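Local coordinates for protein secretion chaperonin CsaA (Picrophilus torridus, PDB 5ZDI) that probably binds tRNA through an OB-type domain and is classed as a protein-secretion chaperone, at residues Y31-Y36 against S46-T51; I63-N68 against S79-L84. One frame throughout, in Å; residues are numbered along the deposited sequence.

Contact 1: Y31-Y36 against S46-T51; sequences YKLKIY and SSAQIT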
loop_
_atom_site.group_PDB
_atom_site.type_symbol
_atom_site.label_atom_id
_atom_site.label_comp_id
_atom_site.label_asym_id
_atom_site.label_seq_id
_atom_site.Cartn_x
_atom_site.Cartn_y
_atom_site.Cartn_z
ATOM N N TYR A 31 -0.720 0.232 19.346
ATOM C CA TYR A 31 -1.908 -0.556 19.574
ATOM C C TYR A 31 -1.686 -2.018 19.166
ATOM O O TYR A 31 -0.986 -2.291 18.183
ATOM C CB TYR A 31 -3.112 -0.086 18.753
ATOM C CG TYR A 31 -3.642 1.310 19.057
ATOM C CD1 TYR A 31 -3.877 1.709 20.392
ATOM C CD2 TYR A 31 -3.933 2.197 18.077
ATOM C CE1 TYR A 31 -4.342 2.939 20.689
ATOM C CE2 TYR A 31 -4.470 3.458 18.352
ATOM C CZ TYR A 31 -4.645 3.837 19.698
ATOM O OH TYR A 31 -5.145 5.094 19.925
ATOM N N LYS A 32 -2.369 -2.877 19.888
ATOM C CA LYS A 32 -2.672 -4.262 19.444
ATOM C C LYS A 32 -3.949 -4.213 18.600
ATOM O O LYS A 32 -5.012 -3.749 19.023
ATOM C CB LYS A 32 -2.846 -5.222 20.647
ATOM C CG LYS A 32 -1.677 -5.372 21.542
ATOM C CD LYS A 32 -2.246 -6.156 22.765
ATOM C CE LYS A 32 -1.133 -6.652 23.563
ATOM N NZ LYS A 32 -1.723 -7.435 24.682
ATOM N N LEU A 33 -3.859 -4.715 17.379
ATOM C CA LEU A 33 -4.949 -4.782 16.455
ATOM C C LEU A 33 -5.304 -6.232 16.117
ATOM O O LEU A 33 -4.415 -7.039 15.899
ATOM C CB LEU A 33 -4.515 -4.178 15.089
ATOM C CG LEU A 33 -3.921 -2.809 15.092
ATOM C CD1 LEU A 33 -3.634 -2.370 13.666
ATOM C CD2 LEU A 33 -4.906 -1.847 15.703
ATOM N N LYS A 34 -6.602 -6.532 16.103
ATOM C CA LYS A 34 -7.137 -7.799 15.629
ATOM C C LYS A 34 -7.854 -7.498 14.317
ATOM O O LYS A 34 -8.791 -6.721 14.263
ATOM C CB LYS A 34 -8.022 -8.441 16.675
ATOM C CG LYS A 34 -8.655 -9.699 16.125
ATOM C CD LYS A 34 -9.395 -10.396 17.254
ATOM C CE LYS A 34 -10.153 -11.568 16.723
ATOM N NZ LYS A 34 -10.537 -12.305 17.962
ATOM N N ILE A 35 -7.340 -8.097 13.229
ATOM C CA ILE A 35 -7.691 -7.706 11.852
ATOM C C ILE A 35 -8.211 -8.955 11.116
ATOM O O ILE A 35 -7.605 -10.068 11.220
ATOM C CB ILE A 35 -6.435 -7.219 11.117
ATOM C CG1 ILE A 35 -5.750 -6.148 11.933
ATOM C CG2 ILE A 35 -6.761 -6.764 9.717
ATOM C CD1 ILE A 35 -4.480 -5.607 11.363
ATOM N N TYR A 36 -9.288 -8.757 10.384
ATOM C CA TYR A 36 -9.932 -9.856 9.603
ATOM C C TYR A 36 -9.480 -9.738 8.180
ATOM O O TYR A 36 -9.519 -8.667 7.626
ATOM C CB TYR A 36 -11.440 -9.720 9.665
ATOM C CG TYR A 36 -12.176 -10.825 8.891
ATOM C CD1 TYR A 36 -12.052 -12.170 9.267
ATOM C CD2 TYR A 36 -13.007 -10.513 7.794
ATOM C CE1 TYR A 36 -12.754 -13.167 8.582
ATOM C CE2 TYR A 36 -13.643 -11.527 7.056
ATOM C CZ TYR A 36 -13.515 -12.830 7.474
ATOM O OH TYR A 36 -14.169 -13.824 6.753
ATOM N N SER A 46 -1.710 -7.697 15.066
ATOM C CA SER A 46 -0.638 -6.813 14.652
ATOM C C SER A 46 -0.357 -5.816 15.745
ATOM O O SER A 46 -1.280 -5.356 16.423
ATOM C CB SER A 46 -0.981 -6.082 13.370
ATOM O OG SER A 46 0.176 -5.455 12.892
ATOM N N SER A 47 0.899 -5.513 15.933
ATOM C CA SER A 47 1.328 -4.310 16.659
ATOM C C SER A 47 1.514 -3.124 15.730
ATOM O O SER A 47 2.222 -3.224 14.731
ATOM C CB SER A 47 2.632 -4.574 17.437
ATOM O OG SER A 47 3.077 -3.378 18.075
ATOM N N ALA A 48 0.854 -2.021 15.971
ATOM C CA ALA A 48 0.964 -0.865 15.060
ATOM C C ALA A 48 1.180 0.458 15.809
ATOM O O ALA A 48 0.347 0.781 16.689
ATOM C CB ALA A 48 -0.285 -0.739 14.181
ATOM N N GLN A 49 2.216 1.213 15.417
ATOM C CA GLN A 49 2.509 2.534 16.023
ATOM C C GLN A 49 1.682 3.598 15.357
ATOM O O GLN A 49 2.220 4.516 14.685
ATOM C CB GLN A 49 4.014 2.828 15.910
ATOM C CG GLN A 49 4.802 1.851 16.745
ATOM C CD GLN A 49 6.257 1.877 16.405
ATOM O OE1 GLN A 49 6.831 2.954 16.326
ATOM N NE2 GLN A 49 6.866 0.725 16.360
ATOM N N ILE A 50 0.383 3.513 15.602
ATOM C CA ILE A 50 -0.629 4.384 14.999
ATOM C C ILE A 50 -1.538 5.063 16.053
ATOM O O ILE A 50 -2.714 5.363 15.830
ATOM C CB ILE A 50 -1.431 3.675 13.922
ATOM C CG1 ILE A 50 -2.133 2.452 14.502
ATOM C CG2 ILE A 50 -0.514 3.278 12.746
ATOM C CD1 ILE A 50 -3.080 1.734 13.488
ATOM N N THR A 51 -0.954 5.366 17.216
ATOM C CA THR A 51 -1.755 5.945 18.288
ATOM C C THR A 51 -2.105 7.420 18.072
ATOM O O THR A 51 -2.795 8.034 18.901
ATOM C CB THR A 51 -1.086 5.770 19.675
ATOM O OG1 THR A 51 0.099 6.583 19.733
ATOM C CG2 THR A 51 -0.763 4.388 19.865
#
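The ring of Tyr31 carries the methyl CG2 of Thr51 over the middle of one face. CG2 sits 3.9 Å from the ring centroid and only 8° off the ring normal, a CH-pi contact. The carbonyl O of Ile50 comes obliquely to Tyr31 CE2, at 3.6 Å. Ile50 CG1 meets Tyr31 CD2 at 4.0 Å, and the two side chains cross at about a right angle. The ring reaches the turn because CG of Tyr31 stands anti to the carbonyl carbon (chi1 -64°). Its hydroxyl is hydrogen-bonded to the backbone O of Tyr53, and Leu58 of helix 55-58 also packs on the tyrosine. An alanine in place of Tyr31 would probably open a gap beside Ile50 and Thr51 and leave Tyr53 O without this partner.

Leu33 lies on the same face of the sheet as Tyr31 and Ala48. Its CD1 lies 3.8 Å from Ala48 CB and 4.1 Å from Ile50 CD1. Further along, Ile35 CD1 touches Ser46 CB.

The backbones are joined by two reciprocal pairs of bonds. Tyr31 N gives to Ala48 O, and Ala48 N gives back to Tyr31 O, both at 2.9 Å. Leu33 N and Ser46 O, then Ser46 N and Leu33 O, form the second pair. Lys32 and Ser47 lie between as a non-hydrogen-bonded pair, with side chains on the other face. Past Ala48 an inverse gamma turn at Gln49 brings Ile50 and Thr51 to the tyrosine. This is an antiparallel strand pairing in the curled sheet of an OB-type domain, probably one that binds tRNA.

Contact 2: I63-N68 against S79-L84; sequences IIAVVN and SEVLVL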
loop_
_atom_site.group_PDB
_atom_site.type_symbol
_atom_site.label_atom_id
_atom_site.label_comp_id
_atom_site.label_asym_id
_atom_site.label_seq_id
_atom_site.Cartn_x
_atom_site.Cartn_y
_atom_site.Cartn_z
ATOM N N ILE A 63 -7.632 -1.640 5.992
ATOM C CA ILE A 63 -6.192 -1.366 5.993
ATOM C C ILE A 63 -5.507 -2.336 4.994
ATOM O O ILE A 63 -6.160 -3.224 4.418
ATOM C CB ILE A 63 -5.599 -1.520 7.417
ATOM C CG1 ILE A 63 -5.837 -2.869 8.080
ATOM C CG2 ILE A 63 -6.165 -0.462 8.340
ATOM C CD1 ILE A 63 -5.013 -3.988 7.491
ATOM N N ILE A 64 -4.200 -2.131 4.815
ATOM C CA ILE A 64 -3.403 -2.941 4.000
ATOM C C ILE A 64 -2.262 -3.515 4.777
ATOM O O ILE A 64 -1.601 -2.819 5.525
ATOM C CB ILE A 64 -2.815 -2.001 2.853
ATOM C CG1 ILE A 64 -3.925 -1.234 2.133
ATOM C CG2 ILE A 64 -1.990 -2.740 1.834
ATOM C CD1 ILE A 64 -4.948 -2.117 1.414
ATOM N N ALA A 65 -1.994 -4.828 4.599
ATOM C CA ALA A 65 -0.947 -5.488 5.365
ATOM C C ALA A 65 -0.205 -6.557 4.592
ATOM O O ALA A 65 -0.774 -7.233 3.723
ATOM C CB ALA A 65 -1.537 -6.085 6.627
ATOM N N VAL A 66 1.062 -6.750 5.003
ATOM C CA VAL A 66 1.854 -7.860 4.574
ATOM C C VAL A 66 1.461 -9.071 5.412
ATOM O O VAL A 66 1.566 -9.002 6.655
ATOM C CB VAL A 66 3.343 -7.610 4.741
ATOM C CG1 VAL A 66 4.026 -8.940 4.288
ATOM C CG2 VAL A 66 3.780 -6.446 3.886
ATOM N N VAL A 67 1.058 -10.187 4.757
ATOM C CA VAL A 67 0.527 -11.307 5.515
ATOM C C VAL A 67 1.379 -12.587 5.553
ATOM O O VAL A 67 1.023 -13.524 6.267
ATOM C CB VAL A 67 -0.912 -11.703 5.026
ATOM C CG1 VAL A 67 -1.847 -10.499 5.211
ATOM C CG2 VAL A 67 -0.861 -12.297 3.606
ATOM N N ASN A 68 2.513 -12.558 4.900
ATOM C CA ASN A 68 3.417 -13.737 4.821
ATOM C C ASN A 68 4.780 -13.546 5.405
ATOM O O ASN A 68 5.765 -14.225 5.011
ATOM C CB ASN A 68 3.472 -14.214 3.359
ATOM C CG ASN A 68 4.167 -13.251 2.406
ATOM O OD1 ASN A 68 4.136 -12.013 2.572
ATOM N ND2 ASN A 68 4.804 -13.822 1.342
ATOM N N SER A 79 3.036 -10.363 16.852
ATOM C CA SER A 79 2.563 -9.548 15.747
ATOM C C SER A 79 2.723 -10.412 14.498
ATOM O O SER A 79 3.839 -10.758 14.119
ATOM C CB SER A 79 3.323 -8.284 15.631
ATOM O OG SER A 79 2.767 -7.491 14.593
ATOM N N GLU A 80 1.602 -10.678 13.848
ATOM C CA GLU A 80 1.512 -11.646 12.747
ATOM C C GLU A 80 1.530 -11.026 11.389
ATOM O O GLU A 80 1.771 -11.730 10.401
ATOM C CB GLU A 80 0.300 -12.485 12.866
ATOM C CG GLU A 80 0.336 -13.360 14.116
ATOM C CD GLU A 80 -1.021 -14.060 14.381
ATOM O OE1 GLU A 80 -2.102 -13.415 14.503
ATOM O OE2 GLU A 80 -0.993 -15.316 14.521
ATOM N N VAL A 81 1.136 -9.755 11.322
ATOM C CA VAL A 81 1.125 -9.004 10.014
ATOM C C VAL A 81 1.663 -7.584 10.249
ATOM O O VAL A 81 1.649 -7.088 11.371
ATOM C CB VAL A 81 -0.283 -8.881 9.396
ATOM C CG1 VAL A 81 -0.867 -10.251 9.063
ATOM C CG2 VAL A 81 -1.236 -8.106 10.301
ATOM N N LEU A 82 2.091 -6.951 9.156
ATOM C CA LEU A 82 2.605 -5.572 9.176
ATOM C C LEU A 82 1.559 -4.726 8.468
ATOM O O LEU A 82 1.345 -4.918 7.238
ATOM C CB LEU A 82 3.919 -5.464 8.406
ATOM C CG LEU A 82 4.538 -4.045 8.253
ATOM C CD1 LEU A 82 4.928 -3.487 9.610
ATOM C CD2 LEU A 82 5.583 -4.020 7.181
ATOM N N VAL A 83 0.998 -3.783 9.189
ATOM C CA VAL A 83 0.042 -2.849 8.652
ATOM C C VAL A 83 0.822 -1.698 7.978
ATOM O O VAL A 83 1.763 -1.189 8.572
ATOM C CB VAL A 83 -0.865 -2.319 9.718
ATOM C CG1 VAL A 83 -1.881 -1.306 9.131
ATOM C CG2 VAL A 83 -1.643 -3.465 10.294
ATOM N N LEU A 84 0.454 -1.329 6.749
ATOM C CA LEU A 84 1.278 -0.379 5.970
ATOM C C LEU A 84 0.795 0.998 6.195
ATOM O O LEU A 84 -0.435 1.277 6.086
ATOM C CB LEU A 84 1.228 -0.681 4.487
ATOM C CG LEU A 84 1.832 -2.097 4.240
ATOM C CD1 LEU A 84 1.842 -2.276 2.739
ATOM C CD2 LEU A 84 3.162 -2.265 4.908
HETATM O O HOH W 1 -2.996 0.140 6.048
HETATM O O HOH W 2 2.902 -11.099 7.837
HETATM O O HOH W 3 0.098 -13.751 8.901
#
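Ala65 and Val83 face each other as a non-hydrogen-bonded antiparallel pair, and the backbones come close here, with the two CA atoms 4.3 Å apart. The alanine methyl is a low bump. It tucks against the backbone of the other strand, with Ala65 CB only 3.2 Å from Leu82 O, and also meets Val81 CB. Val83 is the larger bump beside it. Its CG1 stands anti to the backbone N (chi1 180°), and this branch meets Ile63 CB at 4.1 Å.

On the other face Val66 and Leu82 form a hydrogen-bonded pair, CB against CB. CG2 of Val66 also touches Leu84 CD2. Ile64 crosses Leu84 obliquely, and its CG2 branch rests 4.0 Å from Leu84 CD1. Phe7 of the second subunit packs on Leu82 and Leu84, so this side faces the dimer partner.

At the far end Val81 fills the corner where the chain of residues 63-68 leaves the sheet. Its CB lies 3.3 Å from Val66 O. Its CG1 reaches Val67 CG1, and these two valines lie side by side, pointing the same way.

Three backbone bonds join the strands. Leu84 N to Ile64 O is 2.8 Å and Val66 N to Leu82 O is 2.9 Å. Leu82 N to Val66 O is longer, at 3.3 Å, but lies on a lone pair. Val66 O also accepts from a water that donates its other proton to Glu80 O. Another water accepts from Ile64 N and lies within bonding reach of Leu84 O. The meeting side chains are thus wholly aliphatic, while the polar cohesion of the strands comes from backbone groups, with a water bridge from Val66 O to Glu80 O and probably another near Ile64 and Leu84.

In the fold
Contact 1 and contact 2 belong to the same curled antiparallel sheet, and their centres are about 9 Å apart. Strand 12-22 pairs with both 31-36 and 62-66. Segments 46-51 and 79-84 also meet directly. Ser46 OG lies 2.7 Å from Val81 O and Ser47 N lies 3.0 Å from Ser79 OG, both probable hydrogen bonds. Ile35 CD1 packs on Val83 CG2 at 3.7 Å. The shared strand 12-22 and the meeting of 46-51 with 79-84 are consistent with an OB-type barrel. The second subunit touches contact 2 but not contact 1.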